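Local coordinates for protein lovastatin nonaketide synthase, polyketide synthase component (Aspergillus terreus, PDB 7CPX) that builds the dihydromonacolin L nonaketide of lovastatin from malonyl-CoA as a homodimeric, multidomain polyketide synthase working together with the enoyl reductase LovC, at residues G2163-L2168 against L2186-P2191. The protein carries 2 engineered substitutions. Numbering follows the deposited sequence.
Sequences GLTGDL and LTSRNP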
loop_
_atom_site.group_PDB
_atom_site.type_symbol
_atom_site.label_atom_id
_atom_site.label_comp_id
_atom_site.label_asym_id
_atom_site.label_seq_id
_atom_site.Cartn_x
_atom_site.Cartn_y
_atom_site.Cartn_z
ATOM N N GLY A 2163 -50.240 34.291 21.271
ATOM C CA GLY A 2163 -49.712 34.846 20.046
ATOM C C GLY A 2163 -48.570 34.058 19.454
ATOM O O GLY A 2163 -48.054 34.440 18.397
ATOM N N LEU A 2164 -48.162 32.974 20.099
ATOM C CA LEU A 2164 -47.053 32.138 19.645
ATOM C C LEU A 2164 -47.555 30.937 18.853
ATOM O O LEU A 2164 -47.309 29.782 19.199
ATOM C CB LEU A 2164 -46.217 31.711 20.844
ATOM C CG LEU A 2164 -45.016 32.612 21.140
ATOM C CD1 LEU A 2164 -45.424 34.073 21.142
ATOM C CD2 LEU A 2164 -44.389 32.245 22.470
ATOM N N THR A 2165 -48.279 31.213 17.770
ATOM C CA THR A 2165 -48.711 30.184 16.835
ATOM C C THR A 2165 -47.879 30.163 15.561
ATOM O O THR A 2165 -48.025 29.233 14.761
ATOM C CB THR A 2165 -50.186 30.381 16.467
ATOM O OG1 THR A 2165 -50.392 31.720 16.002
ATOM C CG2 THR A 2165 -51.075 30.115 17.669
ATOM N N GLY A 2166 -47.018 31.154 15.358
ATOM C CA GLY A 2166 -46.168 31.203 14.192
ATOM C C GLY A 2166 -44.966 30.291 14.338
ATOM O O GLY A 2166 -44.894 29.430 15.215
ATOM N N ASP A 2167 -43.997 30.497 13.444
ATOM C CA ASP A 2167 -42.792 29.677 13.475
ATOM C C ASP A 2167 -42.060 29.834 14.801
ATOM O O ASP A 2167 -41.600 28.847 15.387
ATOM C CB ASP A 2167 -41.876 30.053 12.310
ATOM C CG ASP A 2167 -42.575 29.964 10.969
ATOM O OD1 ASP A 2167 -43.811 29.790 10.950
ATOM O OD2 ASP A 2167 -41.889 30.064 9.930
ATOM N N LEU A 2168 -41.951 31.068 15.293
ATOM C CA LEU A 2168 -41.282 31.302 16.568
ATOM C C LEU A 2168 -42.005 30.586 17.700
ATOM O O LEU A 2168 -41.387 29.876 18.502
ATOM C CB LEU A 2168 -41.204 32.805 16.837
ATOM C CG LEU A 2168 -40.642 33.273 18.181
ATOM C CD1 LEU A 2168 -40.154 34.702 18.048
ATOM C CD2 LEU A 2168 -41.671 33.176 19.299
ATOM N N LEU A 2186 -50.978 26.866 22.135
ATOM C CA LEU A 2186 -50.695 28.027 21.306
ATOM C C LEU A 2186 -51.982 28.806 21.073
ATOM O O LEU A 2186 -53.032 28.222 20.799
ATOM C CB LEU A 2186 -50.095 27.599 19.968
ATOM C CG LEU A 2186 -49.091 26.448 20.007
ATOM C CD1 LEU A 2186 -48.568 26.152 18.614
ATOM C CD2 LEU A 2186 -47.948 26.769 20.942
ATOM N N THR A 2187 -51.899 30.130 21.182
ATOM C CA THR A 2187 -53.072 30.979 21.037
ATOM C C THR A 2187 -52.814 32.045 19.985
ATOM O O THR A 2187 -51.704 32.574 19.876
ATOM C CB THR A 2187 -53.455 31.648 22.360
ATOM O OG1 THR A 2187 -53.052 33.023 22.343
ATOM C CG2 THR A 2187 -52.799 30.939 23.535
ATOM N N SER A 2188 -53.853 32.354 19.217
ATOM C CA SER A 2188 -53.785 33.360 18.170
ATOM C C SER A 2188 -55.185 33.570 17.619
ATOM O O SER A 2188 -56.000 32.644 17.605
ATOM C CB SER A 2188 -52.828 32.940 17.049
ATOM O OG SER A 2188 -51.479 33.001 17.480
ATOM N N ARG A 2189 -55.458 34.797 17.176
ATOM C CA ARG A 2189 -56.737 35.061 16.527
ATOM C C ARG A 2189 -56.878 34.253 15.243
ATOM O O ARG A 2189 -58.000 33.949 14.820
ATOM C CB ARG A 2189 -56.892 36.559 16.245
ATOM C CG ARG A 2189 -55.679 37.215 15.608
ATOM C CD ARG A 2189 -55.931 38.675 15.282
ATOM N NE ARG A 2189 -54.752 39.308 14.703
ATOM C CZ ARG A 2189 -54.662 40.596 14.401
ATOM N NH1 ARG A 2189 -55.668 41.430 14.616
ATOM N NH2 ARG A 2189 -53.533 41.062 13.874
ATOM N N ASN A 2190 -55.759 33.895 14.614
ATOM C CA ASN A 2190 -55.741 33.048 13.421
ATOM C C ASN A 2190 -54.658 31.992 13.604
ATOM O O ASN A 2190 -53.568 32.095 13.025
ATOM C CB ASN A 2190 -55.501 33.873 12.158
ATOM C CG ASN A 2190 -56.522 34.978 11.983
ATOM O OD1 ASN A 2190 -56.268 36.133 12.321
ATOM N ND2 ASN A 2190 -57.689 34.625 11.460
ATOM N N PRO A 2191 -54.923 30.957 14.405
ATOM C CA PRO A 2191 -53.884 29.952 14.709
ATOM C C PRO A 2191 -53.728 28.920 13.599
ATOM O O PRO A 2191 -54.201 27.781 13.674
ATOM C CB PRO A 2191 -54.405 29.338 16.010
ATOM C CG PRO A 2191 -55.878 29.352 15.825
ATOM C CD PRO A 2191 -56.193 30.637 15.080
#
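Gly2163 and Thr2187 meet through a single N-H: Gly2163 N donates to Thr2187 OG1 over 3.3 Å, with an angle of 151° at the hydrogen. The same N-H also reaches the carbonyl of that residue, Gly2163 N to Thr2187 O at 2.7 Å, in a weak, more bent bond. Beside this polar join lies Thr2165. Its methyl CG2, anti to the carbonyl carbon, reaches into 2186-2191, 3.5 Å from Leu2186 CB and 3.8 Å from Pro2191 CB, with Thr2187 O 3.4 Å from that same Thr2165 CG2. From the other side of the contact, Leu2186 lies alongside the carbonyl of Leu2164, its CD2 3.5 Å from Leu2164 O. The hydroxyls of Thr2165 and Ser2188 are modelled too close together, so their placing is doubtful.

This is the start of the Rossmann fold of the ketoreductase domain: strand 2158-2162 runs into the glycine-containing turn, helix 2167-2178 runs back, and strand 2183-2187 lies parallel beside 2158-2162, a beta-alpha-beta crossover. Both segments contribute to the NADP pocket: Gly2163 and the helix residue Leu2168 from one, Ser2188, Arg2189 and Asn2190 from the other. Further out, Thr2187 pairs its backbone with Leu2161, Leu2186 pairs with Thr2209 and Leu2211, and the Leu2164 side chain leads away to pack on Leu2172 and Phe2292.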